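PDB 3L7Y: uncharacterized protein from Streptococcus mutans, which probably acts as a magnesium-dependent phosphatase of the haloacid dehalogenase-like hydrolase family, though its substrate is not known. Local coordinates for residues 49-63 with 287-300. Sequence-based numbering, arbitrary orientation.
Sequences LNSKGSYDHNRFQRI and NDESGVLDVIDNYL
Asp297 is held by two arginines of helix 57-69 in a salt-bridge network. Arg62 grips Asp297 end-on, its NH2 2.7 Å from Asp297 OD1, on the syn lone pair, and its NH1 3.0 Å from Asp297 OD2. Arg59 approaches side-on: NE and NH2 both meet Asp297 OD2 from its anti side, and that oxygen lies in the guanidinium plane of Arg59 to within 2°. OD2 thus takes three N-H donors, which should favour the charged carboxylate. Arg59 gets there because its chain runs extended with CG anti to the backbone N, whereas Arg62 bends at chi2 and chi3.

Beneath this polar edge, Ile63 enters helix 291-301 as a knob in a hole made by Leu293, Ile296, Asp297 and Leu300; its CG2 lies 3.5 Å from Ile296 CG2. Leu293 CD2 lies in the plane of the Phe60 ring at its edge.

At the other end, the Asp288 carboxylate clasps Ser51: OD1 accepts from Ser51 N at 2.6 Å (N-H...O 170°) and OD2 from Ser51 OG at 2.8 Å, both on syn sides. A water bridges Ser51 OG and Asn287 OD1. Another joins Asp56 N to Ser290 OG.

In the second shell, Asp56 OD1 N-caps helix 57-69 through Arg59 N, and Phe48 packs on both Phe60 and Leu293. The axes of 57-63 and 291-300 approach to 10.7 Å, with 33° between their N-to-C directions. Both helices lie side by side against the central sheet of a Rossmann-like HAD core, Phe60 meeting Phe74 and Val292 touching Phe250. The loops reach toward the magnesium site of Asp43, Asp45 and Asp252: the Asn287 side chain is about 8 Å from the ion, and that of Leu49 about 3 Å from that of Asp45.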
loop_
_atom_site.group_PDB
_atom_site.type_symbol
_atom_site.label_atom_id
_atom_site.label_comp_id
_atom_site.label_asym_id
_atom_site.label_seq_id
_atom_site.Cartn_x
_atom_site.Cartn_y
_atom_site.Cartn_z
ATOM N N LEU A 49 7.998 -6.447 6.233
ATOM C CA LEU A 49 9.411 -6.309 5.884
ATOM C C LEU A 49 10.197 -5.645 7.003
ATOM O O LEU A 49 9.711 -4.714 7.658
ATOM C CB LEU A 49 9.570 -5.513 4.588
ATOM C CG LEU A 49 8.907 -6.146 3.361
ATOM C CD1 LEU A 49 9.066 -5.248 2.134
ATOM C CD2 LEU A 49 9.488 -7.557 3.116
ATOM N N ASN A 50 11.416 -6.128 7.214
ATOM C CA ASN A 50 12.296 -5.563 8.224
ATOM C C ASN A 50 12.953 -4.315 7.654
ATOM O O ASN A 50 12.668 -3.944 6.528
ATOM C CB ASN A 50 13.334 -6.598 8.701
ATOM C CG ASN A 50 14.308 -7.023 7.599
ATOM O OD1 ASN A 50 14.580 -6.270 6.671
ATOM N ND2 ASN A 50 14.856 -8.226 7.724
ATOM N N SER A 51 13.814 -3.665 8.425
ATOM C CA SER A 51 14.452 -2.437 7.976
ATOM C C SER A 51 15.402 -2.642 6.774
ATOM O O SER A 51 15.722 -1.691 6.062
ATOM C CB SER A 51 15.179 -1.769 9.140
ATOM O OG SER A 51 14.257 -1.044 9.937
ATOM N N LYS A 52 15.840 -3.878 6.553
ATOM C CA LYS A 52 16.674 -4.204 5.405
ATOM C C LYS A 52 15.821 -4.564 4.185
ATOM O O LYS A 52 16.349 -4.812 3.102
ATOM C CB LYS A 52 17.625 -5.362 5.731
ATOM C CG LYS A 52 18.562 -5.102 6.896
ATOM N N GLY A 53 14.507 -4.601 4.363
ATOM C CA GLY A 53 13.608 -4.804 3.242
ATOM C C GLY A 53 13.383 -6.272 2.941
ATOM O O GLY A 53 12.894 -6.634 1.867
ATOM N N SER A 54 13.729 -7.126 3.899
ATOM C CA SER A 54 13.593 -8.564 3.711
ATOM C C SER A 54 12.730 -9.144 4.831
ATOM O O SER A 54 12.116 -8.400 5.597
ATOM C CB SER A 54 14.974 -9.233 3.659
ATOM O OG SER A 54 14.886 -10.612 3.316
ATOM N N TYR A 55 12.673 -10.467 4.923
ATOM C CA TYR A 55 11.898 -11.115 5.977
ATOM C C TYR A 55 12.339 -12.565 6.135
ATOM O O TYR A 55 13.100 -13.080 5.320
ATOM C CB TYR A 55 10.399 -11.041 5.667
ATOM C CG TYR A 55 9.990 -11.845 4.455
ATOM C CD1 TYR A 55 10.088 -11.314 3.174
ATOM C CD2 TYR A 55 9.514 -13.141 4.592
ATOM C CE1 TYR A 55 9.716 -12.061 2.055
ATOM C CE2 TYR A 55 9.143 -13.887 3.491
ATOM C CZ TYR A 55 9.242 -13.342 2.231
ATOM O OH TYR A 55 8.872 -14.102 1.154
ATOM N N ASP A 56 11.851 -13.225 7.176
ATOM C CA ASP A 56 12.264 -14.594 7.470
ATOM C C ASP A 56 11.581 -15.576 6.531
ATOM O O ASP A 56 10.540 -16.151 6.856
ATOM C CB ASP A 56 11.955 -14.934 8.931
ATOM C CG ASP A 56 12.682 -16.181 9.406
ATOM O OD1 ASP A 56 12.838 -17.121 8.605
ATOM O OD2 ASP A 56 13.090 -16.225 10.584
ATOM N N HIS A 57 12.177 -15.760 5.355
ATOM C CA HIS A 57 11.567 -16.557 4.306
ATOM C C HIS A 57 11.174 -17.950 4.785
ATOM O O HIS A 57 10.039 -18.381 4.582
ATOM C CB HIS A 57 12.508 -16.656 3.107
ATOM C CG HIS A 57 12.579 -15.398 2.295
ATOM N ND1 HIS A 57 13.357 -14.319 2.660
ATOM C CD2 HIS A 57 11.969 -15.048 1.140
ATOM C CE1 HIS A 57 13.222 -13.359 1.763
ATOM N NE2 HIS A 57 12.383 -13.775 0.830
ATOM N N ASN A 58 12.114 -18.650 5.416
ATOM C CA ASN A 58 11.859 -19.996 5.909
ATOM C C ASN A 58 10.693 -20.031 6.893
ATOM O O ASN A 58 9.770 -20.835 6.748
ATOM C CB ASN A 58 13.117 -20.584 6.555
ATOM C CG ASN A 58 14.218 -20.866 5.547
ATOM O OD1 ASN A 58 13.966 -21.363 4.446
ATOM N ND2 ASN A 58 15.453 -20.557 5.925
ATOM N N ARG A 59 10.735 -19.156 7.893
ATOM C CA ARG A 59 9.705 -19.154 8.924
ATOM C C ARG A 59 8.365 -18.867 8.268
ATOM O O ARG A 59 7.356 -19.485 8.611
ATOM C CB ARG A 59 10.018 -18.137 10.033
ATOM C CG ARG A 59 8.996 -18.101 11.164
ATOM C CD ARG A 59 9.390 -17.127 12.277
ATOM N NE ARG A 59 8.500 -17.247 13.429
ATOM C CZ ARG A 59 8.521 -16.444 14.489
ATOM N NH1 ARG A 59 9.392 -15.442 14.557
ATOM N NH2 ARG A 59 7.665 -16.642 15.481
ATOM N N PHE A 60 8.364 -17.944 7.308
ATOM C CA PHE A 60 7.130 -17.588 6.624
ATOM C C PHE A 60 6.535 -18.746 5.830
ATOM O O PHE A 60 5.340 -19.011 5.912
ATOM C CB PHE A 60 7.315 -16.405 5.668
ATOM C CG PHE A 60 6.103 -16.160 4.808
ATOM C CD1 PHE A 60 4.947 -15.622 5.359
ATOM C CD2 PHE A 60 6.099 -16.508 3.473
ATOM C CE1 PHE A 60 3.817 -15.420 4.578
ATOM C CE2 PHE A 60 4.977 -16.306 2.685
ATOM C CZ PHE A 60 3.832 -15.763 3.241
ATOM N N GLN A 61 7.357 -19.414 5.031
ATOM C CA GLN A 61 6.836 -20.480 4.193
ATOM C C GLN A 61 6.241 -21.612 5.041
ATOM O O GLN A 61 5.256 -22.234 4.652
ATOM C CB GLN A 61 7.905 -20.984 3.209
ATOM C CG GLN A 61 8.151 -19.997 2.066
ATOM C CD GLN A 61 9.207 -20.453 1.081
ATOM O OE1 GLN A 61 10.326 -20.796 1.466
ATOM N NE2 GLN A 61 8.860 -20.439 -0.210
ATOM N N ARG A 62 6.830 -21.864 6.206
ATOM C CA ARG A 62 6.307 -22.883 7.107
ATOM C C ARG A 62 4.982 -22.411 7.710
ATOM O O ARG A 62 4.045 -23.192 7.889
ATOM C CB ARG A 62 7.328 -23.199 8.207
ATOM C CG ARG A 62 7.089 -24.521 8.921
ATOM C CD ARG A 62 6.227 -24.354 10.165
ATOM N NE ARG A 62 6.852 -23.454 11.135
ATOM C CZ ARG A 62 6.609 -22.470 11.999
ATOM N NH1 ARG A 62 7.218 -21.572 12.763
ATOM N NH2 ARG A 62 5.503 -21.737 11.934
ATOM N N ILE A 63 4.910 -21.124 8.026
ATOM C CA ILE A 63 3.661 -20.542 8.494
ATOM C C ILE A 63 2.604 -20.632 7.399
ATOM O O ILE A 63 1.455 -20.973 7.660
ATOM C CB ILE A 63 3.858 -19.097 8.946
ATOM C CG1 ILE A 63 4.640 -19.068 10.258
ATOM C CG2 ILE A 63 2.521 -18.401 9.136
ATOM C CD1 ILE A 63 4.818 -17.667 10.821
ATOM N N ASN A 287 9.006 -4.447 13.266
ATOM C CA ASN A 287 9.246 -5.177 12.037
ATOM C C ASN A 287 10.649 -5.770 12.012
ATOM O O ASN A 287 10.933 -6.638 11.204
ATOM C CB ASN A 287 9.020 -4.282 10.815
ATOM C CG ASN A 287 10.014 -3.134 10.730
ATOM O OD1 ASN A 287 10.547 -2.827 9.652
ATOM N ND2 ASN A 287 10.256 -2.480 11.861
ATOM N N ASP A 288 11.529 -5.293 12.892
ATOM C CA ASP A 288 12.881 -5.840 12.955
ATOM C C ASP A 288 12.976 -6.967 13.981
ATOM O O ASP A 288 14.047 -7.520 14.214
ATOM C CB ASP A 288 13.909 -4.748 13.249
ATOM C CG ASP A 288 14.243 -3.916 12.021
ATOM O OD1 ASP A 288 14.149 -4.451 10.899
ATOM O OD2 ASP A 288 14.595 -2.728 12.177
ATOM N N GLU A 289 11.850 -7.300 14.601
ATOM C CA GLU A 289 11.793 -8.500 15.418
ATOM C C GLU A 289 10.718 -9.451 14.922
ATOM O O GLU A 289 10.066 -10.131 15.716
ATOM C CB GLU A 289 11.537 -8.163 16.882
ATOM C CG GLU A 289 12.456 -7.106 17.441
ATOM C CD GLU A 289 12.243 -6.905 18.922
ATOM O OE1 GLU A 289 11.938 -7.899 19.614
ATOM O OE2 GLU A 289 12.376 -5.759 19.396
ATOM N N SER A 290 10.525 -9.492 13.607
ATOM C CA SER A 290 9.550 -10.414 13.033
ATOM C C SER A 290 8.196 -10.312 13.734
ATOM O O SER A 290 7.561 -11.327 14.043
ATOM C CB SER A 290 10.072 -11.851 13.101
ATOM O OG SER A 290 11.042 -12.071 12.092
ATOM N N GLY A 291 7.754 -9.079 13.969
ATOM C CA GLY A 291 6.549 -8.839 14.742
ATOM C C GLY A 291 5.314 -9.506 14.170
ATOM O O GLY A 291 4.439 -9.961 14.909
ATOM N N VAL A 292 5.230 -9.553 12.846
ATOM C CA VAL A 292 4.082 -10.157 12.183
ATOM C C VAL A 292 4.056 -11.680 12.327
ATOM O O VAL A 292 3.029 -12.252 12.673
ATOM C CB VAL A 292 4.043 -9.797 10.671
ATOM C CG1 VAL A 292 3.030 -10.653 9.959
ATOM C CG2 VAL A 292 3.720 -8.313 10.470
ATOM N N LEU A 293 5.171 -12.339 12.026
ATOM C CA LEU A 293 5.208 -13.801 12.062
ATOM C C LEU A 293 5.068 -14.266 13.503
ATOM O O LEU A 293 4.500 -15.322 13.786
ATOM C CB LEU A 293 6.502 -14.338 11.451
ATOM C CG LEU A 293 6.746 -13.931 9.991
ATOM C CD1 LEU A 293 8.011 -14.578 9.488
ATOM C CD2 LEU A 293 5.570 -14.307 9.084
ATOM N N ASP A 294 5.584 -13.456 14.415
ATOM C CA ASP A 294 5.526 -13.788 15.839
ATOM C C ASP A 294 4.074 -13.908 16.280
ATOM O O ASP A 294 3.688 -14.883 16.935
ATOM C CB ASP A 294 6.258 -12.731 16.659
ATOM C CG ASP A 294 6.030 -12.887 18.147
ATOM O OD1 ASP A 294 5.653 -11.881 18.788
ATOM O OD2 ASP A 294 6.214 -14.013 18.669
ATOM N N VAL A 295 3.272 -12.916 15.925
ATOM C CA VAL A 295 1.856 -12.907 16.269
ATOM C C VAL A 295 1.144 -14.065 15.592
ATOM O O VAL A 295 0.312 -14.718 16.201
ATOM C CB VAL A 295 1.186 -11.574 15.872
ATOM C CG1 VAL A 295 -0.337 -11.673 15.974
ATOM C CG2 VAL A 295 1.720 -10.445 16.739
ATOM N N ILE A 296 1.489 -14.338 14.337
ATOM C CA ILE A 296 0.847 -15.423 13.610
ATOM C C ILE A 296 1.174 -16.792 14.203
ATOM O O ILE A 296 0.276 -17.613 14.357
ATOM C CB ILE A 296 1.194 -15.427 12.101
ATOM C CG1 ILE A 296 0.783 -14.106 11.441
ATOM C CG2 ILE A 296 0.507 -16.598 11.415
ATOM C CD1 ILE A 296 1.314 -13.969 9.983
ATOM N N ASP A 297 2.452 -17.045 14.517
ATOM C CA ASP A 297 2.840 -18.278 15.196
ATOM C C ASP A 297 2.175 -18.405 16.566
ATOM O O ASP A 297 1.860 -19.508 17.009
ATOM C CB ASP A 297 4.362 -18.393 15.338
ATOM C CG ASP A 297 4.995 -19.191 14.215
ATOM O OD1 ASP A 297 4.268 -19.942 13.522
ATOM O OD2 ASP A 297 6.225 -19.081 14.029
ATOM N N ASN A 298 1.984 -17.273 17.236
ATOM C CA ASN A 298 1.272 -17.247 18.505
ATOM C C ASN A 298 -0.175 -17.679 18.297
ATOM O O ASN A 298 -0.704 -18.489 19.059
ATOM C CB ASN A 298 1.310 -15.835 19.110
ATOM C CG ASN A 298 0.853 -15.800 20.550
ATOM O OD1 ASN A 298 0.043 -14.958 20.938
ATOM N ND2 ASN A 298 1.365 -16.718 21.349
ATOM N N TYR A 299 -0.820 -17.132 17.269
ATOM C CA TYR A 299 -2.208 -17.490 16.999
ATOM C C TYR A 299 -2.322 -18.966 16.656
ATOM O O TYR A 299 -3.173 -19.670 17.204
ATOM C CB TYR A 299 -2.844 -16.652 15.880
ATOM C CG TYR A 299 -4.205 -17.198 15.493
ATOM C CD1 TYR A 299 -5.329 -16.943 16.279
ATOM C CD2 TYR A 299 -4.360 -18.009 14.377
ATOM C CE1 TYR A 299 -6.577 -17.460 15.948
ATOM C CE2 TYR A 299 -5.602 -18.532 14.033
ATOM C CZ TYR A 299 -6.708 -18.256 14.823
ATOM O OH TYR A 299 -7.939 -18.781 14.489
ATOM N N LEU A 300 -1.467 -19.421 15.755
ATOM C CA LEU A 300 -1.453 -20.797 15.377
ATOM C C LEU A 300 -1.203 -21.698 16.586
ATOM O O LEU A 300 -1.850 -22.685 16.743
ATOM C CB LEU A 300 -0.420 -21.062 14.292
ATOM C CG LEU A 300 -0.632 -20.573 12.864
ATOM C CD1 LEU A 300 0.548 -20.870 12.073
ATOM C CD2 LEU A 300 -1.807 -21.141 12.288
HETATM O O HOH W 1 11.700 -0.529 9.367
HETATM O O HOH W 2 10.597 -11.708 9.495
HETATM O O HOH W 3 12.126 -14.667 12.725
#